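Local coordinates for protein TrwG component of type IV secretion system (Bartonella birtlesii, PDB 4JF8) that probably acts as a VirB8-like, membrane-bound assembly component of a type IV secretion system, represented here by its soluble domain, at residues E37-Y40 and V44-Y47; N55-D60 and T167-D172; T70-L73 and V79-E82; Y84-Y87 and A92-K95; G149-M152 and D156-L159. One frame throughout, in Å; residues are numbered along the deposited sequence.

Interaction 1. Residues E37-Y40 and V44-Y47; sequences ETSY and VDRY
With its hydroxyl swung anti to the backbone N (chi1 176°), Ser39 meets Asp45, whose carboxylate carbon lies anti to the carbonyl carbon (chi1 -72°), which turns the carboxylate back toward the chain entering the helix. The two oxygens divide the work. Ser39 OG donates to Asp45 OD2 at 2.6 Å, while the backbone Tyr40 N gives a nearly straight bond to Asp45 OD1 at 2.9 Å (166°). Both donors come to the syn side of their oxygen but stand out of the carboxylate plane. Beside this polar pair, Val44 CG1 rests 3.6 Å from Tyr40 CB, a branched apolar group suited to a site also lined by Leu162 of the same chain and Leu162 of the second subunit. Where helix 42-57 opens, a water links the chain to itself, donating to Tyr40 O (2.7 Å) and accepting from Val44 N (2.9 Å). Asp45 is buried, and the hydroxyls of Tyr145 and Tyr147 bind its two oxygens as well. Four neutral partners therefore share one carboxylate, which would probably spread its negative charge, fix its rotation and tie the incoming loop to both helix and sheet.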
# COMPACT_ATOMS: atom_id res chain seq x y z
N GLU A 37 -6.36 -4.92 -21.29
CA GLU A 37 -6.93 -6.02 -20.54
C GLU A 37 -5.83 -6.99 -20.12
O GLU A 37 -5.81 -7.41 -18.98
CB GLU A 37 -8.00 -6.74 -21.37
N THR A 38 -4.93 -7.34 -21.03
CA THR A 38 -3.99 -8.43 -20.78
C THR A 38 -2.82 -7.99 -19.88
O THR A 38 -2.41 -8.71 -18.98
CB THR A 38 -3.44 -9.01 -22.10
OG1 THR A 38 -4.53 -9.51 -22.91
CG2 THR A 38 -2.47 -10.13 -21.84
N SER A 39 -2.30 -6.80 -20.15
CA SER A 39 -1.09 -6.31 -19.50
C SER A 39 -1.03 -4.81 -19.63
O SER A 39 -1.50 -4.24 -20.62
CB SER A 39 0.14 -6.93 -20.17
OG SER A 39 1.36 -6.43 -19.64
N TYR A 40 -0.43 -4.16 -18.63
CA TYR A 40 -0.10 -2.74 -18.72
C TYR A 40 1.42 -2.54 -18.84
O TYR A 40 1.94 -1.46 -18.59
CB TYR A 40 -0.67 -1.97 -17.53
CG TYR A 40 -2.08 -1.50 -17.74
CD1 TYR A 40 -2.34 -0.23 -18.21
CD2 TYR A 40 -3.16 -2.32 -17.46
CE1 TYR A 40 -3.65 0.21 -18.39
CE2 TYR A 40 -4.46 -1.89 -17.62
CZ TYR A 40 -4.70 -0.63 -18.10
OH TYR A 40 -6.00 -0.20 -18.27
N VAL A 44 4.34 -1.84 -14.68
CA VAL A 44 3.05 -1.77 -13.99
C VAL A 44 2.59 -3.15 -13.54
O VAL A 44 2.12 -3.31 -12.40
CB VAL A 44 2.00 -1.03 -14.82
CG1 VAL A 44 0.62 -1.19 -14.21
CG2 VAL A 44 2.40 0.45 -14.95
N ASP A 45 2.74 -4.17 -14.37
CA ASP A 45 2.33 -5.50 -13.96
C ASP A 45 3.15 -5.93 -12.73
O ASP A 45 2.62 -6.50 -11.77
CB ASP A 45 2.51 -6.53 -15.07
CG ASP A 45 1.52 -6.40 -16.21
OD1 ASP A 45 0.69 -5.48 -16.26
OD2 ASP A 45 1.63 -7.25 -17.15
N ARG A 46 4.46 -5.66 -12.74
CA ARG A 46 5.31 -6.02 -11.60
C ARG A 46 4.85 -5.30 -10.33
O ARG A 46 4.86 -5.89 -9.26
CB ARG A 46 6.78 -5.73 -11.87
CG ARG A 46 7.45 -6.75 -12.78
CD ARG A 46 8.91 -6.44 -12.97
NE ARG A 46 9.60 -7.61 -13.51
CZ ARG A 46 10.74 -7.58 -14.20
NH1 ARG A 46 11.36 -6.44 -14.48
NH2 ARG A 46 11.25 -8.73 -14.63
N TYR A 47 4.44 -4.04 -10.44
CA TYR A 47 3.93 -3.30 -9.28
C TYR A 47 2.76 -4.05 -8.65
O TYR A 47 2.75 -4.29 -7.43
CB TYR A 47 3.50 -1.89 -9.68
CG TYR A 47 2.81 -1.13 -8.58
CD1 TYR A 47 3.55 -0.51 -7.59
CD2 TYR A 47 1.42 -1.10 -8.47
CE1 TYR A 47 2.93 0.18 -6.55
CE2 TYR A 47 0.79 -0.43 -7.43
CZ TYR A 47 1.56 0.20 -6.47
OH TYR A 47 0.96 0.86 -5.42
O HOH W 1 4.34 -0.85 -17.44

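Interaction 2. Residues N55-D60 and T167-D172. With EDO (1,2-ethanediol), chain C.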
# COMPACT_ATOMS: atom_id res chain seq x y z
N ASN A 55 1.10 -8.67 0.06
CA ASN A 55 -0.08 -8.56 0.93
C ASN A 55 -0.70 -9.91 1.25
O ASN A 55 -1.24 -10.07 2.34
CB ASN A 55 -1.10 -7.59 0.35
CG ASN A 55 -0.74 -6.16 0.61
OD1 ASN A 55 -1.07 -5.62 1.67
ND2 ASN A 55 -0.08 -5.53 -0.33
N ARG A 56 -0.58 -10.87 0.36
CA ARG A 56 -1.20 -12.18 0.57
C ARG A 56 -0.35 -13.08 1.46
O ARG A 56 -0.89 -13.81 2.31
CB ARG A 56 -1.48 -12.87 -0.77
CG ARG A 56 -2.11 -14.24 -0.58
CD ARG A 56 -2.77 -14.78 -1.80
NE ARG A 56 -3.21 -16.16 -1.63
CZ ARG A 56 -4.11 -16.78 -2.37
NH1 ARG A 56 -4.78 -16.14 -3.33
NH2 ARG A 56 -4.39 -18.06 -2.15
N GLU A 57 0.96 -13.04 1.26
CA GLU A 57 1.84 -13.99 1.94
C GLU A 57 2.37 -13.47 3.28
O GLU A 57 2.75 -14.24 4.15
CB GLU A 57 3.03 -14.37 1.03
CG GLU A 57 2.63 -15.08 -0.26
CD GLU A 57 1.93 -16.41 -0.03
OE1 GLU A 57 2.18 -17.08 1.00
OE2 GLU A 57 1.13 -16.79 -0.91
N THR A 58 2.40 -12.16 3.47
CA THR A 58 2.82 -11.59 4.76
C THR A 58 1.84 -11.93 5.84
O THR A 58 0.62 -11.83 5.61
CB THR A 58 2.94 -10.06 4.67
OG1 THR A 58 4.01 -9.71 3.78
CG2 THR A 58 3.18 -9.43 6.04
N TYR A 59 2.33 -12.34 7.00
CA TYR A 59 1.48 -12.41 8.19
C TYR A 59 2.05 -11.47 9.22
O TYR A 59 3.16 -11.68 9.71
CB TYR A 59 1.35 -13.84 8.78
CG TYR A 59 0.38 -13.79 9.93
CD1 TYR A 59 -0.98 -13.88 9.71
CD2 TYR A 59 0.83 -13.58 11.23
CE1 TYR A 59 -1.88 -13.77 10.75
CE2 TYR A 59 -0.07 -13.46 12.28
CZ TYR A 59 -1.42 -13.57 12.03
OH TYR A 59 -2.35 -13.44 13.05
N ASP A 60 1.29 -10.44 9.57
CA ASP A 60 1.76 -9.48 10.56
C ASP A 60 0.52 -8.88 11.17
O ASP A 60 -0.21 -8.17 10.50
CB ASP A 60 2.65 -8.42 9.89
CG ASP A 60 3.25 -7.43 10.87
OD1 ASP A 60 2.81 -7.34 12.02
OD2 ASP A 60 4.19 -6.73 10.40
N THR A 167 -6.55 -14.06 -11.18
CA THR A 167 -7.54 -15.05 -11.62
C THR A 167 -7.16 -16.46 -11.22
O THR A 167 -8.01 -17.35 -11.21
CB THR A 167 -7.70 -15.00 -13.15
OG1 THR A 167 -6.42 -15.27 -13.75
CG2 THR A 167 -8.23 -13.64 -13.58
N SER A 168 -5.88 -16.67 -10.89
CA SER A 168 -5.40 -17.95 -10.34
C SER A 168 -4.15 -17.68 -9.54
O SER A 168 -3.36 -16.83 -9.90
CB SER A 168 -5.16 -18.99 -11.45
OG SER A 168 -4.11 -18.63 -12.29
N TYR A 169 -3.96 -18.43 -8.47
CA TYR A 169 -2.80 -18.24 -7.61
C TYR A 169 -2.48 -19.53 -6.90
O TYR A 169 -3.31 -20.06 -6.18
CB TYR A 169 -3.07 -17.13 -6.60
CG TYR A 169 -1.90 -16.79 -5.73
CD1 TYR A 169 -1.02 -15.78 -6.10
CD2 TYR A 169 -1.67 -17.43 -4.52
CE1 TYR A 169 0.05 -15.43 -5.30
CE2 TYR A 169 -0.61 -17.09 -3.72
CZ TYR A 169 0.25 -16.08 -4.11
OH TYR A 169 1.32 -15.70 -3.34
N ARG A 170 -1.25 -19.98 -7.06
CA ARG A 170 -0.72 -21.08 -6.26
C ARG A 170 0.71 -20.78 -5.88
O ARG A 170 1.39 -19.99 -6.56
CB ARG A 170 -0.77 -22.41 -7.02
CG ARG A 170 0.02 -22.43 -8.31
CD ARG A 170 -0.02 -23.79 -9.01
NE ARG A 170 0.54 -24.85 -8.17
CZ ARG A 170 -0.07 -25.96 -7.75
NH1 ARG A 170 -1.30 -26.29 -8.14
NH2 ARG A 170 0.60 -26.78 -6.96
N THR A 171 1.17 -21.40 -4.79
CA THR A 171 2.58 -21.35 -4.39
C THR A 171 3.12 -22.76 -4.27
O THR A 171 2.38 -23.70 -3.98
CB THR A 171 2.77 -20.60 -3.06
OG1 THR A 171 1.98 -21.24 -2.05
CG2 THR A 171 2.35 -19.17 -3.18
N ASP A 172 4.41 -22.89 -4.59
CA ASP A 172 5.10 -24.18 -4.54
C ASP A 172 6.54 -23.93 -4.09
O ASP A 172 7.08 -22.86 -4.30
CB ASP A 172 5.12 -24.79 -5.93
CG ASP A 172 3.74 -25.14 -6.44
OD1 ASP A 172 3.17 -26.19 -6.06
OD2 ASP A 172 3.15 -24.35 -7.22
C1 EDO C . -2.07 -11.98 5.17
O1 EDO C . -2.00 -13.35 4.74
C2 EDO C . -3.42 -11.40 4.86
O2 EDO C . -3.48 -11.25 3.47
O HOH W 2 -5.46 -18.93 -4.60
O HOH W 3 2.42 -19.80 0.28
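Arg56 lies over the ring of Tyr169, the two side chains running antiparallel alongside each other, with guanidinium and ring planes tilted by 27°. The overlap is offset: Tyr169 CD2 sits over the centre of the guanidinium, 3.3 Å from Arg56 CZ, and Arg56 CD makes a CH-pi contact with the ring, 4.0 Å from its centroid and displaced toward the rim. Arg56 can do this because CG is anti to the backbone N (chi1 179°) and the chain runs on extended to NE. Glu57 comes from the opposite direction to the tyrosine and meets the ring at its edge, near its plane. Its carboxylate is nearly coplanar with the ring (15° apart), and Tyr169 OH donates to the anti side of Glu57 OE2 at 2.7 Å. The methyl CG2 of Thr171 packs 3.5 Å from Glu57 OE2. Two waters extend the grip: one accepts from Arg56 NH2 (2.8 Å) and donates to Tyr169 O, the other donates to Glu57 OE1 and pairs with Thr171 OG1. Thus the last turn of helix 42-57 packs on strand 164-173, joining helix to curved sheet as in the NTF2-like fold to which VirB8 proteins belong. Tyr52 binds Arg56 NH1 and sets its ring edge-to-face with Tyr169. A tyrosine suits this place because it offers a flat face to the arginine and a hydroxyl to the glutamate; the carboxylate would probably polarise that O-H, and the neighbouring guanidinium should temper the negative charge.

Interaction 3. Residues T70-L73 and V79-E82; sequences TTAL and VQQE
Ala72 and Gln80 bring the backbones of two consecutive helices, 64-73 and 77-85, to within 5.6 Å between their CA atoms. They form a helix-loop-helix connection in the helical part of this VirB8 domain, with a short turn between the two rods. One side-chain to main-chain bond spans the gap. Gln80 places CG anti to its carbonyl carbon, beside the backbone N (chi1 -75°), and the rest of the chain stretches out straight, carrying the amide across to the end of the first helix. There Gln80 NE2 donates to Ala72 O at 2.9 Å, almost perfectly in line (176°) and within the plane of its own amide. The carbonyl is met less regularly: the nitrogen stands above its plane, 46° out of it, away from the usual lone-pair direction. Glutamine suits the task, being long enough to cross and ending in an uncharged N-H donor, while alanine lets the amide approach with little bulk beside the carbonyl; Ala72 CB is still 4.4 Å from Gln80 NE2. The bond falls near the end of helix 64-73, where carbonyls begin to lack donors from within the helix; the neighbouring Thr71 O is likewise taken by a side chain, that of Ser75. At the start of the second helix Val79 N is bound by Thr76 OG1, and Val79 itself turns to Tyr52 and Arg56 of helix 42-57. Along the glutamine chain, the methylene Gln80 CG passes 3.6 Å from Ala72 O.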
# COMPACT_ATOMS: atom_id res chain seq x y z
N THR A 70 -6.51 -5.90 1.05
CA THR A 70 -5.87 -5.68 -0.24
C THR A 70 -5.90 -6.96 -1.06
O THR A 70 -6.24 -6.96 -2.25
CB THR A 70 -4.42 -5.19 -0.07
OG1 THR A 70 -4.40 -3.93 0.61
CG2 THR A 70 -3.71 -5.06 -1.37
N THR A 71 -5.53 -8.07 -0.42
CA THR A 71 -5.56 -9.35 -1.13
C THR A 71 -6.96 -9.63 -1.68
O THR A 71 -7.12 -10.01 -2.86
CB THR A 71 -5.10 -10.50 -0.24
OG1 THR A 71 -3.78 -10.23 0.23
CG2 THR A 71 -5.08 -11.79 -1.00
N ALA A 72 -7.98 -9.43 -0.86
CA ALA A 72 -9.35 -9.68 -1.30
C ALA A 72 -9.74 -8.79 -2.48
O ALA A 72 -10.34 -9.24 -3.45
CB ALA A 72 -10.33 -9.52 -0.16
N LEU A 73 -9.38 -7.51 -2.38
CA LEU A 73 -9.74 -6.56 -3.44
C LEU A 73 -9.16 -6.95 -4.78
O LEU A 73 -9.79 -6.79 -5.82
CB LEU A 73 -9.26 -5.17 -3.03
CG LEU A 73 -9.61 -4.03 -3.98
CD1 LEU A 73 -11.11 -3.75 -4.01
CD2 LEU A 73 -8.79 -2.81 -3.60
N VAL A 79 -10.85 -16.68 -6.50
CA VAL A 79 -9.57 -16.63 -5.79
C VAL A 79 -9.78 -16.12 -4.35
O VAL A 79 -9.14 -16.58 -3.41
CB VAL A 79 -8.54 -15.82 -6.59
CG1 VAL A 79 -7.26 -15.60 -5.81
CG2 VAL A 79 -8.20 -16.54 -7.89
N GLN A 80 -10.70 -15.18 -4.18
CA GLN A 80 -11.12 -14.75 -2.84
C GLN A 80 -11.52 -15.94 -1.99
O GLN A 80 -11.08 -16.06 -0.84
CB GLN A 80 -12.32 -13.80 -2.92
CG GLN A 80 -12.00 -12.40 -3.38
CD GLN A 80 -13.22 -11.54 -3.51
OE1 GLN A 80 -14.36 -12.03 -3.52
NE2 GLN A 80 -13.01 -10.25 -3.63
N GLN A 81 -12.36 -16.82 -2.53
CA GLN A 81 -12.82 -17.97 -1.74
C GLN A 81 -11.66 -18.86 -1.31
O GLN A 81 -11.63 -19.33 -0.18
CB GLN A 81 -13.88 -18.77 -2.48
CG GLN A 81 -15.21 -18.02 -2.64
CD GLN A 81 -15.87 -17.81 -1.29
OE1 GLN A 81 -16.10 -18.78 -0.54
NE2 GLN A 81 -16.15 -16.57 -0.95
N GLU A 82 -10.68 -19.05 -2.20
CA GLU A 82 -9.48 -19.83 -1.88
C GLU A 82 -8.68 -19.16 -0.76
O GLU A 82 -8.28 -19.81 0.21
CB GLU A 82 -8.64 -20.02 -3.12
CG GLU A 82 -9.30 -20.91 -4.15
CD GLU A 82 -8.59 -20.94 -5.48
OE1 GLU A 82 -7.68 -20.12 -5.71
OE2 GLU A 82 -8.96 -21.79 -6.33

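Interaction 4. Residues Y84-Y87 and A92-K95; sequences YKIY and ARDK. With EDO (1,2-ethanediol), chain C; EDO (1,2-ethanediol), chain E.
Ile86 and Arg93 extend in the same direction alongside each other, and the branch methyl Ile86 CG2 settles over the centre of the guanidinium, 3.6 Å from Arg93 CZ. Arginine gets there by leaving the backbone with CG anti to its N and then bending at chi3 (-65°), which folds the flat group back over the isoleucine. Tyr87 takes the other part of the arginine chain: its CE1 is 3.7 Å from Arg93 CB and its OH 3.6 Å from Arg93 CD, with ring and guanidinium planes steeply inclined at 73°. Asp94 CB lies at the edge of the Tyr87 ring, in its plane. With CG between N and carbonyl carbon (chi1 62°), the aspartate carries OD1 to 3.6 Å from Tyr87 CD1, where one water donates both to it and to Tyr87 O. The small methyl Ala92 CB fits 3.5 Å from Tyr87 C, where the two backbones come close. Two 1,2-ethanediol molecules, probably from the crystallisation liquor, accept from Tyr87 OH (2.6 Å) and, less closely, from Arg93 NE; Tyr59 packs against Tyr87, Arg93 and Asp94. Ala92 holds the N-cap position without a polar side chain, but Arg93 N finds Ile86 O at 2.9 Å, in the carbonyl plane. A carbonyl near the end of helix 77-85 thus receives the first N-H of the next helix, in a short helix-loop-helix connection.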
# COMPACT_ATOMS: atom_id res chain seq x y z
N TYR A 84 -9.71 -16.86 1.47
CA TYR A 84 -10.45 -16.73 2.71
C TYR A 84 -10.32 -17.97 3.56
O TYR A 84 -10.32 -17.89 4.79
CB TYR A 84 -11.94 -16.46 2.46
CG TYR A 84 -12.29 -15.13 1.84
CD1 TYR A 84 -11.45 -14.02 1.95
CD2 TYR A 84 -13.51 -14.96 1.17
CE1 TYR A 84 -11.82 -12.80 1.41
CE2 TYR A 84 -13.86 -13.75 0.64
CZ TYR A 84 -13.01 -12.67 0.74
OH TYR A 84 -13.38 -11.46 0.17
N LYS A 85 -10.18 -19.13 2.93
CA LYS A 85 -10.09 -20.38 3.69
C LYS A 85 -8.85 -20.42 4.59
O LYS A 85 -8.88 -21.06 5.64
CB LYS A 85 -10.10 -21.59 2.76
CG LYS A 85 -11.45 -21.81 2.11
CD LYS A 85 -11.49 -23.10 1.31
CE LYS A 85 -12.74 -23.20 0.46
NZ LYS A 85 -13.98 -22.62 1.06
N ILE A 86 -7.79 -19.70 4.22
CA ILE A 86 -6.60 -19.61 5.08
C ILE A 86 -6.97 -19.04 6.45
O ILE A 86 -6.32 -19.35 7.45
CB ILE A 86 -5.51 -18.73 4.41
CG1 ILE A 86 -5.03 -19.39 3.10
CG2 ILE A 86 -4.33 -18.48 5.34
CD1 ILE A 86 -4.12 -18.53 2.26
N TYR A 87 -8.00 -18.19 6.49
CA TYR A 87 -8.48 -17.48 7.68
C TYR A 87 -9.82 -18.00 8.20
O TYR A 87 -10.53 -17.28 8.90
CB TYR A 87 -8.50 -15.95 7.40
CG TYR A 87 -7.08 -15.47 7.20
CD1 TYR A 87 -6.27 -15.24 8.30
CD2 TYR A 87 -6.51 -15.34 5.94
CE1 TYR A 87 -4.95 -14.85 8.15
CE2 TYR A 87 -5.17 -14.96 5.77
CZ TYR A 87 -4.40 -14.73 6.91
OH TYR A 87 -3.06 -14.39 6.84
N ALA A 92 -7.36 -21.55 11.30
CA ALA A 92 -7.30 -20.21 10.71
C ALA A 92 -6.00 -19.54 11.13
O ALA A 92 -5.65 -19.52 12.31
CB ALA A 92 -8.46 -19.35 11.15
N ARG A 93 -5.29 -18.98 10.16
CA ARG A 93 -3.93 -18.48 10.43
C ARG A 93 -3.91 -17.38 11.49
O ARG A 93 -3.01 -17.36 12.35
CB ARG A 93 -3.28 -18.01 9.13
CG ARG A 93 -1.84 -17.54 9.30
CD ARG A 93 -1.17 -17.24 7.98
NE ARG A 93 -1.03 -18.45 7.16
CZ ARG A 93 -0.79 -18.46 5.86
NH1 ARG A 93 -0.65 -17.36 5.15
NH2 ARG A 93 -0.71 -19.65 5.25
N ASP A 94 -4.90 -16.50 11.49
CA ASP A 94 -4.97 -15.46 12.52
C ASP A 94 -5.25 -16.02 13.90
O ASP A 94 -4.76 -15.48 14.89
CB ASP A 94 -5.99 -14.37 12.15
CG ASP A 94 -7.42 -14.89 12.03
OD1 ASP A 94 -7.62 -16.00 11.51
OD2 ASP A 94 -8.32 -14.17 12.50
N LYS A 95 -6.03 -17.10 13.98
CA LYS A 95 -6.34 -17.72 15.26
C LYS A 95 -5.09 -18.40 15.81
O LYS A 95 -4.79 -18.34 17.02
CB LYS A 95 -7.45 -18.77 15.09
C1 EDO C . -2.07 -11.98 5.17
O1 EDO C . -2.00 -13.35 4.74
C2 EDO C . -3.42 -11.40 4.86
O2 EDO C . -3.48 -11.25 3.47
C1 EDO E . -0.02 -20.96 10.19
O1 EDO E . -1.03 -20.99 9.17
C2 EDO E . 1.30 -20.57 9.54
O2 EDO E . 1.63 -21.52 8.52
O HOH W 4 -10.32 -16.55 11.55

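Interaction 5. Residues G149-M152 and D156-L159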
# COMPACT_ATOMS: atom_id res chain seq x y z
N GLY A 149 -10.76 -3.30 -15.80
CA GLY A 149 -11.26 -1.92 -15.87
C GLY A 149 -11.59 -1.33 -14.52
O GLY A 149 -11.60 -2.00 -13.50
N ALA A 150 -11.86 -0.03 -14.52
CA ALA A 150 -12.10 0.69 -13.28
C ALA A 150 -13.28 0.11 -12.53
O ALA A 150 -14.35 -0.10 -13.12
CB ALA A 150 -12.36 2.16 -13.59
N PRO A 151 -13.11 -0.19 -11.24
CA PRO A 151 -14.25 -0.72 -10.47
C PRO A 151 -15.46 0.20 -10.41
O PRO A 151 -15.32 1.42 -10.54
CB PRO A 151 -13.67 -0.88 -9.06
CG PRO A 151 -12.23 -1.13 -9.29
CD PRO A 151 -11.84 -0.40 -10.54
N MET A 152 -16.62 -0.39 -10.13
CA MET A 152 -17.89 0.34 -10.05
C MET A 152 -17.93 1.27 -8.85
O MET A 152 -18.38 2.42 -8.95
CB MET A 152 -19.02 -0.69 -9.97
CG MET A 152 -20.44 -0.15 -9.89
SD MET A 152 -21.08 0.72 -11.35
CE MET A 152 -20.93 -0.56 -12.59
N ASP A 156 -13.54 1.16 -4.11
CA ASP A 156 -12.68 0.15 -4.73
C ASP A 156 -11.79 0.77 -5.81
O ASP A 156 -10.61 0.42 -5.93
CB ASP A 156 -13.53 -0.93 -5.37
CG ASP A 156 -14.25 -1.81 -4.36
OD1 ASP A 156 -14.00 -1.73 -3.15
OD2 ASP A 156 -15.09 -2.61 -4.83
N ARG A 157 -12.36 1.69 -6.58
CA ARG A 157 -11.64 2.32 -7.67
C ARG A 157 -10.42 3.10 -7.18
O ARG A 157 -9.38 3.15 -7.84
CB ARG A 157 -12.61 3.23 -8.40
CG ARG A 157 -12.09 3.81 -9.68
CD ARG A 157 -13.24 4.32 -10.53
NE ARG A 157 -14.09 5.32 -9.90
CZ ARG A 157 -15.38 5.16 -9.58
NH1 ARG A 157 -16.00 4.00 -9.74
NH2 ARG A 157 -16.05 6.18 -9.05
N LEU A 158 -10.52 3.67 -5.97
CA LEU A 158 -9.41 4.43 -5.39
C LEU A 158 -8.24 3.54 -5.02
O LEU A 158 -7.12 4.03 -4.90
CB LEU A 158 -9.87 5.17 -4.14
CG LEU A 158 -10.52 6.52 -4.32
CD1 LEU A 158 -10.94 7.06 -2.96
CD2 LEU A 158 -9.55 7.49 -5.00
N LEU A 159 -8.48 2.25 -4.79
CA LEU A 159 -7.42 1.32 -4.40
C LEU A 159 -7.07 0.32 -5.49
O LEU A 159 -6.09 -0.40 -5.37
CB LEU A 159 -7.80 0.57 -3.11
CG LEU A 159 -7.91 1.46 -1.87
CD1 LEU A 159 -8.52 0.70 -0.69
CD2 LEU A 159 -6.55 2.02 -1.53
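The loop that leaves strand 137-147 folds back on the short helix 154-159 it leads into, and Arg157 of that helix holds Pro151 and Met152 of the loop. A single terminal nitrogen does the gripping: Arg157 NH1 donates to Pro151 O at 2.8 Å and, by a weaker and more bent bond, to Met152 O at 3.0 Å. Both oxygens lie at the edge of the guanidinium, near its plane, and the nitrogen is tilted 20° from the plane of the Pro151 carbonyl. Arginine starts with CG anti to its backbone N, and the bend at chi3 (58°) turns the guanidinium toward the carbonyls of Pro151 and Met152. Before that bend, Arg157 CD packs 3.8 Å from Ala150 CB. The proline ring packs against the start of residues 156-159. Pro151 CB touches Asp156 CB at 3.7 Å and Pro151 CG comes to 3.9 Å from Arg157 CA. Proline suits this place: having no N-H to satisfy, it presents ring carbons to the helix. The loop is also tied through the main chain of Gly149 to Leu162, and Asp156 meets Leu73 of helix 64-73. Within this surface contact two neutral carbonyl oxygens accept from the guanidinium, and their dipoles would probably ease its positive charge, while Arg157 also packs on Val43 of the second subunit.

Interaction 2 lies nearest the middle of the chain and is partly buried; interactions 3, 4 and 5 are surface contacts, and interaction 1 is partly buried near the dimer interface. Helix 42-57 serves interactions 1 and 2 at its two ends, and helix 77-85 serves interactions 3 and 4. Interaction 2 alone joins distant parts of the sequence, helix to sheet, and it touches interactions 3 and 4 through Thr71, Val79 and Tyr59. It pairs charged groups with an aromatic ring, whereas interactions 3 and 5 rest on side-chain bonds to carbonyls, interaction 4 on packing with one backbone bond, and interaction 1 on a carboxylate. Interactions 1 and 5 both reach the second subunit.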